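Local coordinates for GGDEF and EAL domain-containing protein (Vibrio cholerae O1 str. 2010EL-1786, PDB 6PWJ) that probably senses the bacterial second messenger cyclic di-GMP through paired GGDEF and EAL domains, the latter carrying a magnesium ion, at residues Met32-Gly37 against Lys355-Phe360; His216-Ser221 against Ala270-Gln275; His302-Glu307 against Gly332-Gly337; Cys309-Pro314 against Asn339-Asp344. One frame throughout, in Å; residues are numbered along the deposited sequence.

Interaction 1 of 4, residues Met32-Gly37 against Lys355-Phe360; sequences MSQLSG and KLDYLF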
loop_
_atom_site.group_PDB
_atom_site.type_symbol
_atom_site.label_atom_id
_atom_site.label_comp_id
_atom_site.label_asym_id
_atom_site.label_seq_id
_atom_site.Cartn_x
_atom_site.Cartn_y
_atom_site.Cartn_z
ATOM N N MET A 32 -1.765 -12.934 5.595
ATOM C CA MET A 32 -2.352 -12.595 6.887
ATOM C C MET A 32 -2.047 -11.153 7.271
ATOM O O MET A 32 -2.921 -10.439 7.775
ATOM C CB MET A 32 -1.844 -13.555 7.960
ATOM C CG MET A 32 -2.807 -13.761 9.112
ATOM S SD MET A 32 -4.393 -14.402 8.547
ATOM C CE MET A 32 -3.872 -15.843 7.619
ATOM N N SER A 33 -0.809 -10.709 7.043
ATOM C CA SER A 33 -0.446 -9.334 7.363
ATOM C C SER A 33 -1.141 -8.349 6.431
ATOM O O SER A 33 -1.665 -7.325 6.881
ATOM C CB SER A 33 1.071 -9.164 7.292
ATOM O OG SER A 33 1.448 -7.835 7.599
ATOM N N GLN A 34 -1.157 -8.644 5.130
ATOM C CA GLN A 34 -1.828 -7.761 4.182
ATOM C C GLN A 34 -3.301 -7.599 4.529
ATOM O O GLN A 34 -3.850 -6.493 4.450
ATOM C CB GLN A 34 -1.672 -8.300 2.760
ATOM C CG GLN A 34 -0.246 -8.307 2.249
ATOM C CD GLN A 34 0.273 -6.915 1.959
ATOM O OE1 GLN A 34 -0.086 -6.303 0.953
ATOM N NE2 GLN A 34 1.123 -6.405 2.842
ATOM N N LEU A 35 -3.960 -8.693 4.916
ATOM C CA LEU A 35 -5.390 -8.630 5.197
ATOM C C LEU A 35 -5.674 -7.750 6.407
ATOM O O LEU A 35 -6.609 -6.941 6.392
ATOM C CB LEU A 35 -5.943 -10.038 5.408
ATOM C CG LEU A 35 -7.453 -10.210 5.232
ATOM C CD1 LEU A 35 -7.853 -9.885 3.803
ATOM C CD2 LEU A 35 -7.885 -11.619 5.607
ATOM N N SER A 36 -4.873 -7.890 7.466
ATOM C CA SER A 36 -5.108 -7.111 8.678
ATOM C C SER A 36 -4.894 -5.621 8.435
ATOM O O SER A 36 -5.658 -4.789 8.939
ATOM C CB SER A 36 -4.203 -7.607 9.806
ATOM O OG SER A 36 -4.492 -8.953 10.140
ATOM N N GLY A 37 -3.863 -5.266 7.667
ATOM C CA GLY A 37 -3.592 -3.859 7.422
ATOM C C GLY A 37 -4.658 -3.195 6.571
ATOM O O GLY A 37 -5.051 -2.054 6.831
ATOM N N LYS A 355 9.649 5.501 4.878
ATOM C CA LYS A 355 8.509 5.074 5.689
ATOM C C LYS A 355 8.248 3.604 5.386
ATOM O O LYS A 355 7.662 3.267 4.354
ATOM C CB LYS A 355 7.278 5.927 5.396
ATOM C CG LYS A 355 6.928 6.929 6.484
ATOM C CD LYS A 355 5.437 7.241 6.460
ATOM C CE LYS A 355 5.052 8.245 7.533
ATOM N NZ LYS A 355 5.560 9.603 7.212
ATOM N N LEU A 356 8.686 2.722 6.282
ATOM C CA LEU A 356 8.527 1.295 6.042
ATOM C C LEU A 356 7.055 0.933 5.892
ATOM O O LEU A 356 6.199 1.403 6.646
ATOM C CB LEU A 356 9.156 0.483 7.174
ATOM C CG LEU A 356 10.670 0.280 7.080
ATOM C CD1 LEU A 356 11.418 1.490 7.618
ATOM C CD2 LEU A 356 11.088 -0.990 7.802
ATOM N N ASP A 357 6.768 0.090 4.903
ATOM C CA ASP A 357 5.408 -0.354 4.652
ATOM C C ASP A 357 4.864 -1.117 5.857
ATOM O O ASP A 357 5.609 -1.669 6.670
ATOM C CB ASP A 357 5.354 -1.232 3.402
ATOM C CG ASP A 357 3.952 -1.713 3.085
ATOM O OD1 ASP A 357 3.156 -0.914 2.547
ATOM O OD2 ASP A 357 3.646 -2.889 3.375
ATOM N N TYR A 358 3.533 -1.136 5.960
ATOM C CA TYR A 358 2.872 -1.832 7.057
ATOM C C TYR A 358 3.338 -3.275 7.183
ATOM O O TYR A 358 3.376 -3.821 8.292
ATOM C CB TYR A 358 1.356 -1.779 6.855
ATOM C CG TYR A 358 0.542 -2.496 7.909
ATOM C CD1 TYR A 358 0.318 -3.866 7.833
ATOM C CD2 TYR A 358 -0.026 -1.798 8.966
ATOM C CE1 TYR A 358 -0.432 -4.521 8.790
ATOM C CE2 TYR A 358 -0.779 -2.444 9.926
ATOM C CZ TYR A 358 -0.980 -3.806 9.834
ATOM O OH TYR A 358 -1.729 -4.453 10.787
ATOM N N LEU A 359 3.705 -3.906 6.064
ATOM C CA LEU A 359 4.005 -5.336 6.082
ATOM C C LEU A 359 5.183 -5.651 6.997
ATOM O O LEU A 359 5.144 -6.626 7.757
ATOM C CB LEU A 359 4.287 -5.827 4.663
ATOM C CG LEU A 359 4.707 -7.291 4.518
ATOM C CD1 LEU A 359 3.573 -8.221 4.919
ATOM C CD2 LEU A 359 5.172 -7.582 3.101
ATOM N N PHE A 360 6.235 -4.843 6.939
ATOM C CA PHE A 360 7.476 -5.128 7.645
ATOM C C PHE A 360 7.497 -4.574 9.061
ATOM O O PHE A 360 8.530 -4.665 9.733
ATOM C CB PHE A 360 8.663 -4.575 6.857
ATOM C CG PHE A 360 8.601 -4.871 5.390
ATOM C CD1 PHE A 360 9.018 -6.096 4.900
ATOM C CD2 PHE A 360 8.117 -3.927 4.502
ATOM C CE1 PHE A 360 8.959 -6.373 3.549
ATOM C CE2 PHE A 360 8.055 -4.199 3.151
ATOM C CZ PHE A 360 8.476 -5.425 2.675
#

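Interaction 2 of 4, residues His216-Ser221 against Ala270-Gln275; sequences HREVFS and AINIAQ. With MG (magnesium ion), chain C.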
loop_
_atom_site.group_PDB
_atom_site.type_symbol
_atom_site.label_atom_id
_atom_site.label_comp_id
_atom_site.label_asym_id
_atom_site.label_seq_id
_atom_site.Cartn_x
_atom_site.Cartn_y
_atom_site.Cartn_z
ATOM N N HIS A 216 8.559 14.966 11.313
ATOM C CA HIS A 216 7.613 15.695 10.478
ATOM C C HIS A 216 6.205 15.306 10.913
ATOM O O HIS A 216 6.019 14.510 11.838
ATOM C CB HIS A 216 7.857 15.434 8.984
ATOM C CG HIS A 216 7.575 14.028 8.543
ATOM N ND1 HIS A 216 8.361 13.374 7.619
ATOM C CD2 HIS A 216 6.584 13.164 8.869
ATOM C CE1 HIS A 216 7.876 12.163 7.408
ATOM N NE2 HIS A 216 6.798 12.010 8.155
ATOM N N ARG A 217 5.211 15.877 10.236
ATOM C CA ARG A 217 3.810 15.543 10.462
ATOM C C ARG A 217 3.168 15.236 9.118
ATOM O O ARG A 217 3.131 16.100 8.236
ATOM C CB ARG A 217 3.068 16.683 11.164
ATOM C CG ARG A 217 3.686 17.116 12.483
ATOM C CD ARG A 217 2.857 18.213 13.132
ATOM N NE ARG A 217 3.649 19.043 14.034
ATOM C CZ ARG A 217 3.712 18.875 15.351
ATOM N NH1 ARG A 217 3.025 17.901 15.932
ATOM N NH2 ARG A 217 4.461 19.685 16.087
ATOM N N GLU A 218 2.672 14.011 8.962
ATOM C CA GLU A 218 2.038 13.606 7.717
ATOM C C GLU A 218 0.649 14.224 7.620
ATOM O O GLU A 218 -0.120 14.201 8.584
ATOM C CB GLU A 218 1.950 12.084 7.628
ATOM C CG GLU A 218 1.464 11.571 6.283
ATOM C CD GLU A 218 1.673 10.080 6.118
ATOM O OE1 GLU A 218 2.219 9.449 7.048
ATOM O OE2 GLU A 218 1.296 9.537 5.058
ATOM N N VAL A 219 0.333 14.779 6.458
ATOM C CA VAL A 219 -0.937 15.461 6.243
ATOM C C VAL A 219 -1.995 14.437 5.849
ATOM O O VAL A 219 -1.750 13.564 5.007
ATOM C CB VAL A 219 -0.801 16.555 5.169
ATOM C CG1 VAL A 219 -2.136 17.248 4.952
ATOM C CG2 VAL A 219 0.276 17.554 5.571
ATOM N N PHE A 220 -3.171 14.542 6.460
ATOM C CA PHE A 220 -4.313 13.700 6.128
ATOM C C PHE A 220 -5.511 14.596 5.854
ATOM O O PHE A 220 -5.828 15.475 6.661
ATOM C CB PHE A 220 -4.623 12.708 7.252
ATOM C CG PHE A 220 -3.543 11.685 7.465
ATOM C CD1 PHE A 220 -3.526 10.512 6.730
ATOM C CD2 PHE A 220 -2.542 11.897 8.397
ATOM C CE1 PHE A 220 -2.531 9.571 6.921
ATOM C CE2 PHE A 220 -1.546 10.960 8.593
ATOM C CZ PHE A 220 -1.540 9.795 7.854
ATOM N N SER A 221 -6.171 14.369 4.723
ATOM C CA SER A 221 -7.226 15.247 4.242
ATOM C C SER A 221 -8.589 14.570 4.332
ATOM O O SER A 221 -8.704 13.344 4.238
ATOM C CB SER A 221 -6.956 15.678 2.797
ATOM O OG SER A 221 -6.567 14.572 2.001
ATOM N N ALA A 270 4.702 16.459 5.954
ATOM C CA ALA A 270 4.836 15.419 4.943
ATOM C C ALA A 270 3.550 15.341 4.128
ATOM O O ALA A 270 2.463 15.163 4.688
ATOM C CB ALA A 270 5.147 14.070 5.589
ATOM N N ILE A 271 3.678 15.473 2.810
ATOM C CA ILE A 271 2.548 15.422 1.890
ATOM C C ILE A 271 2.694 14.181 1.024
ATOM O O ILE A 271 3.736 13.981 0.388
ATOM C CB ILE A 271 2.468 16.691 1.024
ATOM C CG1 ILE A 271 2.433 17.938 1.908
ATOM C CG2 ILE A 271 1.248 16.640 0.118
ATOM C CD1 ILE A 271 2.505 19.235 1.131
ATOM N N ASN A 272 1.657 13.349 1.001
ATOM C CA ASN A 272 1.652 12.165 0.151
ATOM C C ASN A 272 1.365 12.578 -1.286
ATOM O O ASN A 272 0.342 13.211 -1.567
ATOM C CB ASN A 272 0.614 11.156 0.638
ATOM C CG ASN A 272 0.961 10.572 1.993
ATOM O OD1 ASN A 272 1.873 9.755 2.116
ATOM N ND2 ASN A 272 0.222 10.979 3.018
ATOM N N ILE A 273 2.268 12.227 -2.195
ATOM C CA ILE A 273 2.137 12.554 -3.610
ATOM C C ILE A 273 1.718 11.297 -4.358
ATOM O O ILE A 273 2.374 10.251 -4.249
ATOM C CB ILE A 273 3.447 13.125 -4.177
ATOM C CG1 ILE A 273 3.850 14.386 -3.409
ATOM C CG2 ILE A 273 3.297 13.425 -5.662
ATOM C CD1 ILE A 273 2.837 15.510 -3.498
ATOM N N ALA A 274 0.627 11.393 -5.113
ATOM C CA ALA A 274 0.081 10.231 -5.796
ATOM C C ALA A 274 1.004 9.769 -6.917
ATOM O O ALA A 274 1.704 10.564 -7.550
ATOM C CB ALA A 274 -1.305 10.544 -6.359
ATOM N N GLN A 275 0.996 8.456 -7.157
ATOM C CA GLN A 275 1.778 7.897 -8.254
ATOM C C GLN A 275 1.366 8.511 -9.586
ATOM O O GLN A 275 2.216 8.806 -10.433
ATOM C CB GLN A 275 1.614 6.377 -8.280
ATOM C CG GLN A 275 2.801 5.612 -8.833
ATOM C CD GLN A 275 2.943 4.243 -8.195
ATOM O OE1 GLN A 275 2.560 4.043 -7.040
ATOM N NE2 GLN A 275 3.490 3.291 -8.941
HETATM MG MG MG C . 2.100 8.405 3.656
HETATM O O HOH W 1 2.610 6.824 4.869
HETATM O O HOH W 2 0.631 6.996 3.696
#

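Interaction 3 of 4, residues His302-Glu307 against Gly332-Gly337; sequences HFEIPE and GVDNYG. With MG (magnesium ion), chain C.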
loop_
_atom_site.group_PDB
_atom_site.type_symbol
_atom_site.label_atom_id
_atom_site.label_comp_id
_atom_site.label_asym_id
_atom_site.label_seq_id
_atom_site.Cartn_x
_atom_site.Cartn_y
_atom_site.Cartn_z
ATOM N N HIS A 302 7.993 18.155 3.271
ATOM C CA HIS A 302 8.416 16.788 2.993
ATOM C C HIS A 302 7.426 16.173 2.013
ATOM O O HIS A 302 6.221 16.132 2.288
ATOM C CB HIS A 302 8.489 15.956 4.274
ATOM C CG HIS A 302 9.724 16.200 5.086
ATOM N ND1 HIS A 302 10.060 15.425 6.176
ATOM C CD2 HIS A 302 10.704 17.127 4.967
ATOM C CE1 HIS A 302 11.192 15.864 6.694
ATOM N NE2 HIS A 302 11.604 16.897 5.980
ATOM N N PHE A 303 7.929 15.702 0.877
ATOM C CA PHE A 303 7.099 15.093 -0.156
ATOM C C PHE A 303 7.254 13.580 -0.075
ATOM O O PHE A 303 8.334 13.041 -0.344
ATOM C CB PHE A 303 7.471 15.624 -1.539
ATOM C CG PHE A 303 7.014 17.035 -1.781
ATOM C CD1 PHE A 303 5.696 17.298 -2.114
ATOM C CD2 PHE A 303 7.897 18.095 -1.666
ATOM C CE1 PHE A 303 5.267 18.594 -2.332
ATOM C CE2 PHE A 303 7.474 19.393 -1.884
ATOM C CZ PHE A 303 6.157 19.642 -2.218
ATOM N N GLU A 304 6.173 12.898 0.295
ATOM C CA GLU A 304 6.188 11.458 0.527
ATOM C C GLU A 304 5.879 10.751 -0.786
ATOM O O GLU A 304 4.729 10.741 -1.239
ATOM C CB GLU A 304 5.183 11.085 1.613
ATOM C CG GLU A 304 5.569 9.865 2.426
ATOM C CD GLU A 304 4.992 9.896 3.827
ATOM O OE1 GLU A 304 3.847 9.432 4.017
ATOM O OE2 GLU A 304 5.683 10.395 4.740
ATOM N N ILE A 305 6.897 10.161 -1.391
ATOM C CA ILE A 305 6.773 9.483 -2.678
ATOM C C ILE A 305 6.594 7.992 -2.419
ATOM O O ILE A 305 7.409 7.403 -1.697
ATOM C CB ILE A 305 8.002 9.732 -3.570
ATOM C CG1 ILE A 305 8.424 11.202 -3.508
ATOM C CG2 ILE A 305 7.704 9.319 -5.001
ATOM C CD1 ILE A 305 7.362 12.165 -3.986
ATOM N N PRO A 306 5.557 7.357 -2.963
ATOM C CA PRO A 306 5.452 5.900 -2.848
ATOM C C PRO A 306 6.647 5.220 -3.495
ATOM O O PRO A 306 7.293 5.765 -4.394
ATOM C CB PRO A 306 4.150 5.574 -3.592
ATOM C CG PRO A 306 3.369 6.844 -3.560
ATOM C CD PRO A 306 4.383 7.947 -3.629
ATOM N N GLU A 307 6.945 4.008 -3.020
ATOM C CA GLU A 307 8.047 3.247 -3.597
ATOM C C GLU A 307 7.787 2.903 -5.055
ATOM O O GLU A 307 8.735 2.774 -5.840
ATOM C CB GLU A 307 8.288 1.971 -2.790
ATOM C CG GLU A 307 9.431 1.118 -3.316
ATOM C CD GLU A 307 9.699 -0.098 -2.451
ATOM O OE1 GLU A 307 8.935 -1.082 -2.546
ATOM O OE2 GLU A 307 10.673 -0.067 -1.671
ATOM N N GLY A 332 10.747 11.758 0.853
ATOM C CA GLY A 332 10.967 10.478 1.488
ATOM C C GLY A 332 10.199 9.388 0.769
ATOM O O GLY A 332 9.331 9.659 -0.065
ATOM N N VAL A 333 10.534 8.146 1.105
ATOM C CA VAL A 333 9.933 6.972 0.480
ATOM C C VAL A 333 8.801 6.477 1.369
ATOM O O VAL A 333 9.012 6.183 2.552
ATOM C CB VAL A 333 10.972 5.864 0.246
ATOM C CG1 VAL A 333 10.330 4.674 -0.453
ATOM C CG2 VAL A 333 12.144 6.400 -0.562
ATOM N N ASP A 334 7.602 6.387 0.803
ATOM C CA ASP A 334 6.446 5.842 1.497
ATOM C C ASP A 334 6.213 4.411 1.033
ATOM O O ASP A 334 6.344 4.104 -0.155
ATOM C CB ASP A 334 5.200 6.695 1.242
ATOM C CG ASP A 334 4.155 6.543 2.332
ATOM O OD1 ASP A 334 4.381 5.751 3.271
ATOM O OD2 ASP A 334 3.109 7.219 2.254
ATOM N N ASN A 335 5.879 3.533 1.979
ATOM C CA ASN A 335 5.695 2.113 1.686
ATOM C C ASN A 335 7.015 1.469 1.266
ATOM O O ASN A 335 7.059 0.630 0.365
ATOM C CB ASN A 335 4.620 1.906 0.616
ATOM C CG ASN A 335 3.290 2.524 1.002
ATOM O OD1 ASN A 335 2.786 2.308 2.104
ATOM N ND2 ASN A 335 2.722 3.314 0.098
ATOM N N TYR A 336 8.097 1.872 1.926
ATOM C CA TYR A 336 9.425 1.373 1.597
ATOM C C TYR A 336 9.481 -0.145 1.721
ATOM O O TYR A 336 9.050 -0.718 2.726
ATOM C CB TYR A 336 10.455 2.035 2.515
ATOM C CG TYR A 336 11.835 1.419 2.494
ATOM C CD1 TYR A 336 12.650 1.523 1.374
ATOM C CD2 TYR A 336 12.335 0.760 3.610
ATOM C CE1 TYR A 336 13.917 0.970 1.360
ATOM C CE2 TYR A 336 13.599 0.205 3.607
ATOM C CZ TYR A 336 14.387 0.313 2.480
ATOM O OH TYR A 336 15.646 -0.238 2.472
ATOM N N GLY A 337 10.008 -0.796 0.683
ATOM C CA GLY A 337 10.164 -2.235 0.655
ATOM C C GLY A 337 8.943 -3.016 0.220
ATOM O O GLY A 337 9.018 -4.248 0.131
HETATM MG MG MG C . 2.100 8.405 3.656
HETATM O O HOH W 1 2.610 6.824 4.869
HETATM O O HOH W 2 0.631 6.996 3.696
#

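Interaction 4 of 4, residues Cys309-Pro314 against Asn339-Asp344; sequences CFVNEP and NFQSLD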
loop_
_atom_site.group_PDB
_atom_site.type_symbol
_atom_site.label_atom_id
_atom_site.label_comp_id
_atom_site.label_asym_id
_atom_site.label_seq_id
_atom_site.Cartn_x
_atom_site.Cartn_y
_atom_site.Cartn_z
ATOM N N CYS A 309 6.776 4.682 -7.451
ATOM C CA CYS A 309 7.316 5.689 -8.357
ATOM C C CYS A 309 8.811 5.487 -8.576
ATOM O O CYS A 309 9.312 5.684 -9.687
ATOM C CB CYS A 309 7.039 7.091 -7.816
ATOM S SG CYS A 309 5.289 7.516 -7.686
ATOM N N PHE A 310 9.536 5.085 -7.530
ATOM C CA PHE A 310 10.978 4.903 -7.660
ATOM C C PHE A 310 11.314 3.683 -8.507
ATOM O O PHE A 310 12.265 3.714 -9.300
ATOM C CB PHE A 310 11.619 4.787 -6.276
ATOM C CG PHE A 310 11.572 6.054 -5.472
ATOM C CD1 PHE A 310 12.524 7.043 -5.659
ATOM C CD2 PHE A 310 10.580 6.254 -4.526
ATOM C CE1 PHE A 310 12.484 8.208 -4.919
ATOM C CE2 PHE A 310 10.536 7.417 -3.783
ATOM C CZ PHE A 310 11.490 8.395 -3.980
ATOM N N VAL A 311 10.550 2.603 -8.357
ATOM C CA VAL A 311 10.849 1.358 -9.056
ATOM C C VAL A 311 10.282 1.350 -10.470
ATOM O O VAL A 311 10.916 0.833 -11.391
ATOM C CB VAL A 311 10.323 0.164 -8.237
ATOM C CG1 VAL A 311 11.087 0.031 -6.930
ATOM C CG2 VAL A 311 8.833 0.315 -7.970
ATOM N N ASN A 312 9.089 1.919 -10.673
ATOM C CA ASN A 312 8.416 1.834 -11.961
ATOM C C ASN A 312 8.444 3.124 -12.766
ATOM O O ASN A 312 8.271 3.070 -13.986
ATOM C CB ASN A 312 6.955 1.401 -11.768
ATOM C CG ASN A 312 6.835 0.098 -11.004
ATOM O OD1 ASN A 312 6.016 -0.029 -10.092
ATOM N ND2 ASN A 312 7.661 -0.877 -11.364
ATOM N N GLU A 313 8.653 4.275 -12.122
ATOM C CA GLU A 313 8.754 5.558 -12.822
ATOM C C GLU A 313 9.996 6.316 -12.361
ATOM O O GLU A 313 9.920 7.477 -11.960
ATOM C CB GLU A 313 7.493 6.386 -12.597
ATOM C CG GLU A 313 6.234 5.774 -13.189
ATOM C CD GLU A 313 5.779 6.478 -14.453
ATOM O OE1 GLU A 313 5.799 7.727 -14.478
ATOM O OE2 GLU A 313 5.401 5.784 -15.421
ATOM N N PRO A 314 11.171 5.680 -12.412
ATOM C CA PRO A 314 12.377 6.328 -11.874
ATOM C C PRO A 314 12.763 7.597 -12.609
ATOM O O PRO A 314 13.528 8.402 -12.061
ATOM C CB PRO A 314 13.452 5.244 -12.024
ATOM C CG PRO A 314 12.980 4.419 -13.173
ATOM C CD PRO A 314 11.479 4.401 -13.076
ATOM N N ASN A 339 7.245 -3.245 -2.653
ATOM C CA ASN A 339 7.129 -3.772 -4.007
ATOM C C ASN A 339 7.940 -5.041 -4.237
ATOM O O ASN A 339 7.878 -5.600 -5.337
ATOM C CB ASN A 339 7.547 -2.705 -5.023
ATOM C CG ASN A 339 6.570 -1.548 -5.081
ATOM O OD1 ASN A 339 6.817 -0.481 -4.518
ATOM N ND2 ASN A 339 5.446 -1.757 -5.756
ATOM N N PHE A 340 8.695 -5.509 -3.241
ATOM C CA PHE A 340 9.497 -6.724 -3.369
ATOM C C PHE A 340 10.431 -6.669 -4.575
ATOM O O PHE A 340 10.742 -7.701 -5.177
ATOM C CB PHE A 340 8.611 -7.969 -3.445
ATOM C CG PHE A 340 8.080 -8.410 -2.118
ATOM C CD1 PHE A 340 6.903 -7.884 -1.620
ATOM C CD2 PHE A 340 8.761 -9.350 -1.365
ATOM C CE1 PHE A 340 6.412 -8.287 -0.400
ATOM C CE2 PHE A 340 8.276 -9.759 -0.143
ATOM C CZ PHE A 340 7.098 -9.226 0.342
ATOM N N GLN A 341 10.875 -5.471 -4.944
ATOM C CA GLN A 341 11.833 -5.265 -6.018
ATOM C C GLN A 341 13.155 -4.772 -5.432
ATOM O O GLN A 341 13.344 -4.733 -4.211
ATOM C CB GLN A 341 11.263 -4.297 -7.059
ATOM C CG GLN A 341 10.041 -4.838 -7.785
ATOM C CD GLN A 341 9.442 -3.851 -8.767
ATOM O OE1 GLN A 341 10.149 -3.037 -9.363
ATOM N NE2 GLN A 341 8.126 -3.916 -8.939
ATOM N N SER A 342 14.078 -4.389 -6.310
ATOM C CA SER A 342 15.414 -4.016 -5.867
ATOM C C SER A 342 15.378 -2.731 -5.045
ATOM O O SER A 342 14.696 -1.764 -5.397
ATOM C CB SER A 342 16.346 -3.848 -7.066
ATOM O OG SER A 342 17.690 -3.663 -6.650
ATOM N N LEU A 343 16.119 -2.731 -3.936
ATOM C CA LEU A 343 16.261 -1.564 -3.079
ATOM C C LEU A 343 17.372 -0.631 -3.547
ATOM O O LEU A 343 17.810 0.233 -2.777
ATOM C CB LEU A 343 16.512 -1.997 -1.635
ATOM C CG LEU A 343 15.527 -3.000 -1.027
ATOM C CD1 LEU A 343 15.935 -3.362 0.394
ATOM C CD2 LEU A 343 14.106 -2.462 -1.057
ATOM N N ASP A 344 17.834 -0.787 -4.791
ATOM C CA ASP A 344 18.938 0.034 -5.280
ATOM C C ASP A 344 18.592 1.516 -5.248
ATOM O O ASP A 344 19.450 2.355 -4.945
ATOM C CB ASP A 344 19.319 -0.388 -6.698
ATOM C CG ASP A 344 20.494 -1.341 -6.727
ATOM O OD1 ASP A 344 21.328 -1.288 -5.799
ATOM O OD2 ASP A 344 20.586 -2.141 -7.681
#

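Interaction 1 of 4, residues Met32-Gly37 against Lys355-Phe360
S33 and G37, one turn apart on helix 28-41, place their CA atoms 6.1 Å from that of L359 and 6.8 Å from that of Y358, just where the chain has run off the end of strand 353-356. Y358 lays its ring against the helix backbone. With CG anti to the backbone N (chi1 179°) the ring reaches straight across, and the CA of G37 sits over one face, 3.7 Å from the centroid, a CH-pi contact made at a residue without a side chain. The carbonyl O of S33 approaches CE1 of the same ring obliquely. Beyond it, the Y358 hydroxyl is hydrogen-bonded to H363. L359 sets CD1 against S33 OG at 3.4 Å, while Q34 NE2 lies beside both its CD1 and its CB. The Q34 chain bends at chi2 (-71°), which brings the amide back over the leucine, while its OE1 bonds to S88. L359 is set in place by D357, whose OD2 accepts from L359 N at 2.9 Å from above the carboxylate plane. The contact is thus interdomain packing: an Asx turn after a strand of the EAL barrel presses a tyrosine and a leucine onto a helix of the GGDEF domain.

Interaction 2 of 4, residues His216-Ser221 against Ala270-Gln275
E218 and N272 share one magnesium ion, E218 through OE2 at 2.0 Å and N272 through OD1 at 2.1 Å. Two waters also belong to the shell, and E304 and D334 complete it, making six ligands. The two side chains run at about a right angle to each other, with carboxylate and amide planes 50° apart. N272 turns its other amide atom to the same glutamate: ND2 donates to the anti lone pair of E218 OE2 at 2.7 Å, the acceptor lying in the amide plane, so one oxygen serves both metal and amide and the amide's rotation is fixed. E218 reaches the ion on a chain swung opposite its own backbone N (chi1 -173°) and extended from there; its OE1 is held by Q410.

Behind these ligands lies the strand pairing that spaces them. A270 sits between R217 and V219 in parallel register, its N donating to R217 O at 2.8 Å and its O accepting from V219 N at 2.8 Å. The A270 methyl points to the same side of the sheet as E218 and lies almost centrally beneath the H216 imidazole, CB being 3.6 Å from the ring centroid. H216 is in turn hydrogen-bonded through ND1 to H302. On the other side of the sheet V219 and I271 pack loosely. Metal ligands carried on adjacent parallel strands and turned to one side, at the C-terminal mouth of the barrel, mark the EAL-type TIM barrel, and E218, V219 and F220 appear to occupy the place of its signature triplet.

Interaction 3 of 4, residues His302-Glu307 against Gly332-Gly337
E307 leaves strand 301-306 and reaches along the turn that follows D334. Its CB meets the carbonyl O of N335 at 3.6 Å and CG1 of V333 at 4.1 Å. From there the chain runs fully extended to CD (chi1 -180°), which ends at the backbone of G337. There OE2 accepts from G337 N at 2.6 Å, from above the carboxylate plane, and OE1 takes the backbone N of N339. The buried carboxylate holds two backbone N-H groups after the turn and is bonded through OE2 to Y345 of helix 345-349. The strands pair in parallel up to this point: I305 N donates to G332 O, D334 N to I305 O, and E307 N to D334 O at 2.9 Å. E304 pairs with G332 and P306 with D334, so the E304 chain reaches forward to D334, on the same side of the sheet. Their carboxylates, planes 67° apart, each give one oxygen, E304 OE1 and D334 OD2, to the magnesium ion at 2.1 Å; its charge probably offsets their closeness. K355 forms a salt bridge with E304 OE2. Strand 301-306 runs between 269-272 and 330-336; helix 314-325 packs on F303 and I305, helix 345-349 on V333 and Y336.

Interaction 4 of 4, residues Cys309-Pro314 against Asn339-Asp344
The amides of Q341 and N312 lie 52° apart in plane, their side chains crossing at about a right angle. N312 ND2 comes to the rim of the Q341 amide, not over a face, 3.9 Å from OE1 and just as far from NE2, too long for more than loose packing. V311 comes from another side: its CB lies above the plane of the same amide at the oxygen end, 3.4 Å from OE1. The valine has CG1 anti to its carbonyl carbon and CG2 in the crowded position between N and C (chi1 -66°). That directs CG2 to the N339 side chain, while CG1 points toward the carbonyl O of S342, 4.3 Å away. The Q341 chain runs extended beyond CG, which is what carries its amide across to the helix.

These are surface features at the C-terminal end of the EAL TIM barrel. Helix 307-312 follows one barrel strand, 301-306, and segment 339-344 lies in the loop after its neighbour, 330-336.

Other partners surround the loop: Q341 O accepts from R14 and L343 N donates to Q11, both on helix 3-18. Within the loop D344 N makes a weak bond to S342 OG. On the helix, F310 turns inward from V311, meeting F349 edge-to-face and lying against Y345. The F340 ring points the other way, onto R14 and Y18 of helix 3-18.

In the fold
Interactions 2 and 3 form one site: their centres are 10 Å apart, both touch the magnesium ion and its two waters, and strands 269-272 and 301-306 join them through probable backbone bonds of I271, its O to E304 N and its N to H302 O. K355 of interaction 1 extends a salt bridge from NZ to E304 OE2, 2.6 Å away, while the side chain of D357 lies about 9 Å from the metal; the interdomain contact continues from a strand beside the site. Interaction 4 is further out, the side chain of N339 being about 13 Å from the ion, yet N339 N reaches E307 OE1 of interaction 3 at 2.7 Å. F340 meets L359, linking interactions 4 and 1.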